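Local coordinates for protein indole-3-acetic acid-amido synthetase GH3.15 (Arabidopsis thaliana, PDB 6E1Q) that uses ATP to conjugate glutamine, and possibly cysteine, to the auxin precursor indole-3-butyric acid, and does the same with glutamine for the herbicide acid 2,4-DB, at residues A[213-218]-A[295-300]; A[299-304]-A[321-326]. All blocks are in the same frame, centred on the assembly; numbering follows the deposited sequence.

Interactions 1 and 2 illustrate how neighbouring parallel strands, and the loop leading out of one, place residues beside bound acids. The strand in 295-300 pairs with 213-218 on one flank and with 321-326 on the other, and S299 and I300 belong to both contacts, whose centres lie about 10 Å apart. E298 ties them together: its OE1 hydrogen-bonds T322 OG1 at 2.8 Å, and its OE2 takes the backbone N of S324 at 2.8 Å. Two molecules of (2,4-dichlorophenoxy)acetic acid are bound here, in adjoining pockets. The first sits against R214, G216 and E298 in interaction 1, the second over F325 in interaction 2, a residue that binds substrate and ATP.

Interaction 1: residues A[213-218]-A[295-300]; sequences ARLGAP and KCIESI. With CFA ((2,4-dichlorophenoxy)acetic acid), chain C.
R214 and C296 meet alongside each other, CD of the arginine lying 3.8 Å from SG of the cysteine. CG of R214 is anti to its backbone N (chi1 152°), and a bend further out (chi3 96°) sets NE; the guanidinium presents one face to the ligand's carboxylate carbon. NH2 of R214 is 2.8 Å from O1 of (2,4-dichlorophenoxy)acetic acid, while its NE is held by S141. An alanine here would probably leave that carboxylate without its positive neighbour and open a gap beside C296 SG. On the same face as E298, G216 brings its CA to 3.2 Å from the ligand's O2, where any side chain would collide; E298 CG approaches the ether O1' at 3.3 Å. On the opposite face the contact is apolar: L215 and I297 run next to each other in a common direction, with CD1 of L215 4.0 Å from CG1 of I297 and L287 packed against both. Between these two layers the backbones pair in parallel: L215 N donates to C296 O at 3.1 Å, and E298 N returns a nearly straight bond to L215 O at 2.8 Å. Here two parallel strands of the GH3 N-terminal domain, a member of the ANL clan, form a wall of the acid-binding pocket.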
ATOM      1  N   ALA A 213       7.538 -14.458 -14.224  1.00 35.80           N
ATOM      2  CA  ALA A 213       8.535 -13.431 -14.480  1.00 37.60           C
ATOM      3  C   ALA A 213       8.502 -12.302 -13.460  1.00 38.60           C
ATOM      4  O   ALA A 213       9.401 -11.461 -13.466  1.00 36.87           O
ATOM      5  CB  ALA A 213       8.359 -12.846 -15.892  1.00 35.01           C
ATOM      6  N   ARG A 214       7.521 -12.273 -12.570  1.00 36.98           N
ATOM      7  CA  ARG A 214       7.430 -11.181 -11.619  1.00 37.46           C
ATOM      8  C   ARG A 214       6.557 -11.626 -10.468  1.00 34.92           C
ATOM      9  O   ARG A 214       5.596 -12.374 -10.665  1.00 42.37           O
ATOM     10  CB  ARG A 214       6.865  -9.916 -12.285  1.00 39.63           C
ATOM     11  CG  ARG A 214       6.115  -8.944 -11.380  1.00 42.48           C
ATOM     12  CD  ARG A 214       5.813  -7.630 -12.132  1.00 53.20           C
ATOM     13  NE  ARG A 214       4.466  -7.639 -12.705  1.00 63.72           N
ATOM     14  CZ  ARG A 214       3.865  -6.593 -13.261  1.00 69.02           C
ATOM     15  NH1 ARG A 214       4.480  -5.422 -13.323  1.00 62.44           N
ATOM     16  NH2 ARG A 214       2.644  -6.724 -13.759  1.00 79.19           N
ATOM     17  N   LEU A 215       6.909 -11.170  -9.272  1.00 30.09           N
ATOM     18  CA  LEU A 215       6.105 -11.370  -8.076  1.00 30.78           C
ATOM     19  C   LEU A 215       5.466 -10.043  -7.698  1.00 32.30           C
ATOM     20  O   LEU A 215       6.125  -9.001  -7.739  1.00 30.85           O
ATOM     21  CB  LEU A 215       6.964 -11.874  -6.918  1.00 28.76           C
ATOM     22  CG  LEU A 215       7.848 -13.112  -7.152  1.00 39.12           C
ATOM     23  CD1 LEU A 215       8.701 -13.365  -5.917  1.00 36.64           C
ATOM     24  CD2 LEU A 215       7.012 -14.351  -7.491  1.00 28.60           C
ATOM     25  N   GLY A 216       4.190 -10.084  -7.337  1.00 31.95           N
ATOM     26  CA  GLY A 216       3.470  -8.880  -6.967  1.00 27.13           C
ATOM     27  C   GLY A 216       2.587  -9.114  -5.762  1.00 37.20           C
ATOM     28  O   GLY A 216       2.105 -10.224  -5.513  1.00 35.22           O
ATOM     29  N   ALA A 217       2.380  -8.037  -5.019  1.00 32.55           N
ATOM     30  CA  ALA A 217       1.449  -7.999  -3.902  1.00 31.97           C
ATOM     31  C   ALA A 217       1.168  -6.542  -3.602  1.00 27.27           C
ATOM     32  O   ALA A 217       1.916  -5.663  -4.036  1.00 34.40           O
ATOM     33  CB  ALA A 217       2.022  -8.715  -2.668  1.00 26.98           C
ATOM     34  N   PRO A 218       0.103  -6.246  -2.860  1.00 30.76           N
ATOM     35  CA  PRO A 218      -0.163  -4.830  -2.552  1.00 26.89           C
ATOM     36  C   PRO A 218       0.999  -4.132  -1.853  1.00 31.57           C
ATOM     37  O   PRO A 218       1.428  -3.056  -2.296  1.00 27.31           O
ATOM     38  CB  PRO A 218      -1.421  -4.894  -1.672  1.00 28.60           C
ATOM     39  CG  PRO A 218      -2.074  -6.210  -2.030  1.00 38.21           C
ATOM     40  CD  PRO A 218      -0.939  -7.150  -2.321  1.00 25.51           C
ATOM     41  N   LYS A 295      11.819 -11.531 -12.381  1.00 36.10           N
ATOM     42  CA  LYS A 295      12.693 -10.417 -12.708  1.00 38.79           C
ATOM     43  C   LYS A 295      12.539  -9.233 -11.762  1.00 41.61           C
ATOM     44  O   LYS A 295      13.407  -8.358 -11.749  1.00 37.80           O
ATOM     45  CB  LYS A 295      12.435  -9.953 -14.149  1.00 43.75           C
ATOM     46  CG  LYS A 295      12.686 -11.039 -15.192  1.00 45.77           C
ATOM     47  CD  LYS A 295      14.104 -11.572 -15.067  1.00 50.90           C
ATOM     48  CE  LYS A 295      14.361 -12.715 -16.039  1.00 58.17           C
ATOM     49  NZ  LYS A 295      15.625 -13.423 -15.678  1.00 65.32           N
ATOM     50  N   CYS A 296      11.478  -9.181 -10.967  1.00 34.01           N
ATOM     51  CA  CYS A 296      11.330  -8.101 -10.004  1.00 36.63           C
ATOM     52  C   CYS A 296      10.217  -8.477  -9.039  1.00 33.92           C
ATOM     53  O   CYS A 296       9.442  -9.405  -9.277  1.00 35.85           O
ATOM     54  CB  CYS A 296      11.023  -6.763 -10.693  1.00 34.94           C
ATOM     55  SG  CYS A 296       9.399  -6.719 -11.439  1.00 44.27           S
ATOM     56  N   ILE A 297      10.165  -7.742  -7.937  1.00 35.58           N
ATOM     57  CA  ILE A 297       9.162  -7.905  -6.904  1.00 29.25           C
ATOM     58  C   ILE A 297       8.469  -6.565  -6.771  1.00 28.64           C
ATOM     59  O   ILE A 297       9.084  -5.593  -6.321  1.00 28.50           O
ATOM     60  CB  ILE A 297       9.773  -8.336  -5.571  1.00 29.57           C
ATOM     61  CG1 ILE A 297      10.402  -9.720  -5.706  1.00 35.40           C
ATOM     62  CG2 ILE A 297       8.701  -8.254  -4.464  1.00 26.99           C
ATOM     63  CD1 ILE A 297      11.356 -10.046  -4.591  1.00 40.03           C
ATOM     64  N   GLU A 298       7.191  -6.521  -7.142  1.00 29.60           N
ATOM     65  CA  GLU A 298       6.435  -5.285  -7.274  1.00 33.41           C
ATOM     66  C   GLU A 298       5.488  -5.158  -6.090  1.00 31.93           C
ATOM     67  O   GLU A 298       4.659  -6.048  -5.858  1.00 28.28           O
ATOM     68  CB  GLU A 298       5.659  -5.275  -8.598  1.00 31.98           C
ATOM     69  CG  GLU A 298       4.663  -4.121  -8.722  1.00 33.81           C
ATOM     70  CD  GLU A 298       5.334  -2.778  -9.033  1.00 38.53           C
ATOM     71  OE1 GLU A 298       6.324  -2.758  -9.791  1.00 38.17           O
ATOM     72  OE2 GLU A 298       4.881  -1.742  -8.501  1.00 36.95           O
ATOM     73  N   SER A 299       5.619  -4.062  -5.334  1.00 29.67           N
ATOM     74  CA  SER A 299       4.707  -3.756  -4.231  1.00 29.96           C
ATOM     75  C   SER A 299       4.980  -2.344  -3.744  1.00 37.80           C
ATOM     76  O   SER A 299       5.994  -1.732  -4.087  1.00 34.54           O
ATOM     77  CB  SER A 299       4.876  -4.734  -3.062  1.00 33.03           C
ATOM     78  OG  SER A 299       6.128  -4.498  -2.412  1.00 30.61           O
ATOM     79  N   ILE A 300       4.083  -1.849  -2.898  1.00 34.45           N
ATOM     80  CA  ILE A 300       4.315  -0.561  -2.253  1.00 33.56           C
ATOM     81  C   ILE A 300       5.433  -0.721  -1.225  1.00 34.06           C
ATOM     82  O   ILE A 300       5.358  -1.571  -0.327  1.00 31.82           O
ATOM     83  CB  ILE A 300       3.024  -0.028  -1.626  1.00 31.81           C
ATOM     84  CG1 ILE A 300       2.024   0.283  -2.746  1.00 28.76           C
ATOM     85  CG2 ILE A 300       3.307   1.219  -0.783  1.00 34.98           C
ATOM     86  CD1 ILE A 300       0.618   0.518  -2.244  1.00 33.31           C
TER
HETATM   87  C1  CFA C 602       1.952  -6.628 -10.374  0.84105.88           C
HETATM   88  C2  CFA C 602       1.474  -5.180 -10.425  0.84108.59           C
HETATM   89  C1' CFA C 602       0.505  -5.077  -8.246  0.84110.97           C
HETATM   90  C2' CFA C 602       0.473  -4.577  -6.951  0.84116.88           C
HETATM   91  C3' CFA C 602      -0.472  -5.039  -6.070  0.84110.70           C
HETATM   92  C4' CFA C 602      -1.374  -5.990  -6.472  0.84100.39           C
HETATM   93  C5' CFA C 602      -1.363  -6.494  -7.751  0.84101.87           C
HETATM   94 CL3  CFA C 602       1.620  -3.343  -6.363  0.84125.66          CL
HETATM   95  C6' CFA C 602      -0.422  -6.030  -8.637  0.84105.65           C
HETATM   96  O1  CFA C 602       1.630  -7.431 -11.288  0.84109.44           O
HETATM   97  O2  CFA C 602       2.645  -7.018  -9.405  0.84106.57           O
HETATM   98  O1' CFA C 602       1.468  -4.608  -9.146  0.84111.30           O
HETATM   99 CL4  CFA C 602      -2.570  -6.565  -5.311  0.84101.30          CL

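Interaction 2: residues A[299-304]-A[321-326]; sequences SIITGT and LTSSFY. With CFA ((2,4-dichlorophenoxy)acetic acid), chain D.
S299 meets T322 through the backbone, its N donating to T322 O at 3.1 Å with an N-H...O angle of 162°. Water 1 adds a second link, hydrogen-bonded to S299 OG at 2.8 Å and in place to donate to T322 O at 3.0 Å, which would tie the serine's hydroxyl to the carbonyl that its own backbone N already reaches. The serine's carbonyl oxygen in turn rests against S323 CB. At I300 the contact thins to its CA beside S323 OG, whose hydrogen-bonding partner is OH of the ATP-binding Y348. I301 supplies the apolar part. Its CG1 stands between the backbone N and the carbonyl carbon (chi1 59°) and lies 3.7 Å from S323 CB, and CD1 reaches on to 4.3 Å from L321 CB; A220 and P343 also pack against this side chain. T302, next along, belongs to the ATP site. Further on in 321-326, F325 is clasped between S324 CB on one face of its ring and the second (2,4-dichlorophenoxy)acetic acid on the other. Ligand atom C6' stands 3.6 Å above the ring plane, over its centre, and 3.7 Å from F325 CE2. F325 and Y326, whose OH hydrogen-bonds D408 OD2, open the F-Y-G-S-S-E sequence that binds ATP. It probably corresponds to a nucleotide-binding motif of ANL adenylating enzymes, with F325 serving both substrate and ATP.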
ATOM      1  N   SER A 299       5.619  -4.062  -5.334  1.00 29.67           N
ATOM      2  CA  SER A 299       4.707  -3.756  -4.231  1.00 29.96           C
ATOM      3  C   SER A 299       4.980  -2.344  -3.744  1.00 37.80           C
ATOM      4  O   SER A 299       5.994  -1.732  -4.087  1.00 34.54           O
ATOM      5  CB  SER A 299       4.876  -4.734  -3.062  1.00 33.03           C
ATOM      6  OG  SER A 299       6.128  -4.498  -2.412  1.00 30.61           O
ATOM      7  N   ILE A 300       4.083  -1.849  -2.898  1.00 34.45           N
ATOM      8  CA  ILE A 300       4.315  -0.561  -2.253  1.00 33.56           C
ATOM      9  C   ILE A 300       5.433  -0.721  -1.225  1.00 34.06           C
ATOM     10  O   ILE A 300       5.358  -1.571  -0.327  1.00 31.82           O
ATOM     11  CB  ILE A 300       3.024  -0.028  -1.626  1.00 31.81           C
ATOM     12  CG1 ILE A 300       2.024   0.283  -2.746  1.00 28.76           C
ATOM     13  CG2 ILE A 300       3.307   1.219  -0.783  1.00 34.98           C
ATOM     14  CD1 ILE A 300       0.618   0.518  -2.244  1.00 33.31           C
ATOM     15  N   ILE A 301       6.490   0.084  -1.370  1.00 32.06           N
ATOM     16  CA  ILE A 301       7.647   0.069  -0.486  1.00 35.88           C
ATOM     17  C   ILE A 301       7.943   1.447   0.091  1.00 36.22           C
ATOM     18  O   ILE A 301       9.023   1.663   0.634  1.00 32.25           O
ATOM     19  CB  ILE A 301       8.897  -0.480  -1.205  1.00 36.18           C
ATOM     20  CG1 ILE A 301       9.215   0.383  -2.439  1.00 36.33           C
ATOM     21  CG2 ILE A 301       8.733  -1.954  -1.528  1.00 32.80           C
ATOM     22  CD1 ILE A 301      10.244  -0.233  -3.401  1.00 37.74           C
ATOM     23  N   THR A 302       7.024   2.391  -0.046  1.00 32.25           N
ATOM     24  CA  THR A 302       7.202   3.745   0.452  1.00 35.32           C
ATOM     25  C   THR A 302       6.394   3.954   1.733  1.00 35.47           C
ATOM     26  O   THR A 302       5.504   3.173   2.080  1.00 30.42           O
ATOM     27  CB  THR A 302       6.772   4.756  -0.620  1.00 45.51           C
ATOM     28  OG1 THR A 302       5.389   4.531  -0.946  1.00 49.25           O
ATOM     29  CG2 THR A 302       7.628   4.596  -1.886  1.00 39.80           C
ATOM     30  N   GLY A 303       6.704   5.042   2.431  1.00 35.38           N
ATOM     31  CA  GLY A 303       5.950   5.380   3.627  1.00 32.29           C
ATOM     32  C   GLY A 303       6.175   4.345   4.713  1.00 35.63           C
ATOM     33  O   GLY A 303       7.304   3.915   4.963  1.00 33.64           O
ATOM     34  N   THR A 304       5.080   3.918   5.352  1.00 31.06           N
ATOM     35  CA  THR A 304       5.174   2.902   6.397  1.00 27.22           C
ATOM     36  C   THR A 304       5.806   1.618   5.874  1.00 29.90           C
ATOM     37  O   THR A 304       6.505   0.920   6.618  1.00 29.38           O
ATOM     38  CB  THR A 304       3.785   2.614   6.989  1.00 31.59           C
ATOM     39  OG1 THR A 304       3.916   1.786   8.161  1.00 27.92           O
ATOM     40  CG2 THR A 304       2.862   1.928   5.942  1.00 23.88           C
ATOM     41  N   LEU A 321      13.400  -4.738  -5.881  1.00 36.52           N
ATOM     42  CA  LEU A 321      12.084  -4.359  -5.386  1.00 31.04           C
ATOM     43  C   LEU A 321      11.630  -3.137  -6.162  1.00 34.99           C
ATOM     44  O   LEU A 321      12.308  -2.099  -6.142  1.00 35.60           O
ATOM     45  CB  LEU A 321      12.124  -4.062  -3.891  1.00 30.90           C
ATOM     46  CG  LEU A 321      12.887  -5.051  -3.010  1.00 41.69           C
ATOM     47  CD1 LEU A 321      12.781  -4.608  -1.567  1.00 41.65           C
ATOM     48  CD2 LEU A 321      12.350  -6.469  -3.193  1.00 34.95           C
ATOM     49  N   THR A 322      10.511  -3.254  -6.865  1.00 32.65           N
ATOM     50  CA  THR A 322      10.015  -2.139  -7.656  1.00 31.35           C
ATOM     51  C   THR A 322       8.695  -1.632  -7.090  1.00 33.79           C
ATOM     52  O   THR A 322       7.910  -2.388  -6.516  1.00 31.52           O
ATOM     53  CB  THR A 322       9.845  -2.523  -9.135  1.00 34.34           C
ATOM     54  OG1 THR A 322       8.917  -3.612  -9.257  1.00 36.40           O
ATOM     55  CG2 THR A 322      11.183  -2.940  -9.724  1.00 34.03           C
ATOM     56  N   SER A 323       8.469  -0.330  -7.244  1.00 31.17           N
ATOM     57  CA  SER A 323       7.203   0.306  -6.891  1.00 33.64           C
ATOM     58  C   SER A 323       6.878   1.223  -8.067  1.00 35.65           C
ATOM     59  O   SER A 323       7.450   2.311  -8.207  1.00 39.07           O
ATOM     60  CB  SER A 323       7.300   1.059  -5.563  1.00 39.06           C
ATOM     61  OG  SER A 323       6.073   1.707  -5.250  1.00 47.93           O
ATOM     62  N   SER A 324       5.965   0.771  -8.916  1.00 31.41           N
ATOM     63  CA  SER A 324       5.734   1.410 -10.203  1.00 36.49           C
ATOM     64  C   SER A 324       4.604   2.426 -10.194  1.00 34.46           C
ATOM     65  O   SER A 324       4.546   3.261 -11.103  1.00 34.88           O
ATOM     66  CB  SER A 324       5.409   0.349 -11.256  1.00 34.79           C
ATOM     67  OG  SER A 324       6.524  -0.485 -11.457  1.00 39.76           O
ATOM     68  N   PHE A 325       3.691   2.356  -9.226  1.00 32.16           N
ATOM     69  CA  PHE A 325       2.416   3.048  -9.334  1.00 34.54           C
ATOM     70  C   PHE A 325       2.110   3.844  -8.081  1.00 30.80           C
ATOM     71  O   PHE A 325       2.296   3.355  -6.963  1.00 31.62           O
ATOM     72  CB  PHE A 325       1.266   2.071  -9.577  1.00 42.59           C
ATOM     73  CG  PHE A 325       1.562   1.014 -10.612  1.00 42.81           C
ATOM     74  CD1 PHE A 325       1.394   1.286 -11.964  1.00 38.26           C
ATOM     75  CD2 PHE A 325       1.965  -0.259 -10.229  1.00 50.25           C
ATOM     76  CE1 PHE A 325       1.645   0.315 -12.923  1.00 44.52           C
ATOM     77  CE2 PHE A 325       2.218  -1.236 -11.183  1.00 56.60           C
ATOM     78  CZ  PHE A 325       2.056  -0.947 -12.531  1.00 53.84           C
ATOM     79  N   TYR A 326       1.601   5.063  -8.279  1.00 31.80           N
ATOM     80  CA  TYR A 326       1.083   5.881  -7.186  1.00 37.38           C
ATOM     81  C   TYR A 326      -0.377   6.184  -7.503  1.00 40.21           C
ATOM     82  O   TYR A 326      -0.680   6.887  -8.479  1.00 31.12           O
ATOM     83  CB  TYR A 326       1.887   7.168  -6.985  1.00 30.59           C
ATOM     84  CG  TYR A 326       1.221   8.073  -5.976  1.00 34.21           C
ATOM     85  CD1 TYR A 326       1.003   7.640  -4.670  1.00 36.90           C
ATOM     86  CD2 TYR A 326       0.772   9.326  -6.329  1.00 38.01           C
ATOM     87  CE1 TYR A 326       0.361   8.440  -3.745  1.00 34.67           C
ATOM     88  CE2 TYR A 326       0.135  10.147  -5.408  1.00 37.28           C
ATOM     89  CZ  TYR A 326      -0.072   9.701  -4.123  1.00 34.85           C
ATOM     90  OH  TYR A 326      -0.719  10.522  -3.225  1.00 35.51           O
TER
HETATM   91  C1  CFA D 603      -2.684   1.253  -8.173  1.00104.65           C
HETATM   92  C2  CFA D 603      -2.464  -0.239  -8.438  1.00106.32           C
HETATM   93  C1' CFA D 603      -2.455  -1.738 -10.308  1.00105.66           C
HETATM   94  C2' CFA D 603      -3.129  -2.905  -9.964  1.00106.36           C
HETATM   95  C3' CFA D 603      -2.745  -4.116 -10.527  1.00103.40           C
HETATM   96  C4' CFA D 603      -1.697  -4.161 -11.434  1.00103.50           C
HETATM   97  C5' CFA D 603      -1.033  -2.998 -11.779  1.00101.21           C
HETATM   98 CL3  CFA D 603      -4.488  -2.863  -8.800  1.00108.69          CL
HETATM   99  C6' CFA D 603      -1.414  -1.792 -11.221  1.00103.35           C
HETATM  100  O1  CFA D 603      -2.411   2.081  -9.076  1.00101.99           O
HETATM  101  O2  CFA D 603      -3.128   1.674  -7.068  1.00103.69           O
HETATM  102  O1' CFA D 603      -2.820  -0.494  -9.769  1.00106.98           O
HETATM  103 CL4  CFA D 603      -1.189  -5.708 -12.172  1.00108.78          CL
HETATM  104  O   HOH W   1       8.322  -4.114  -4.153  1.00 33.81           O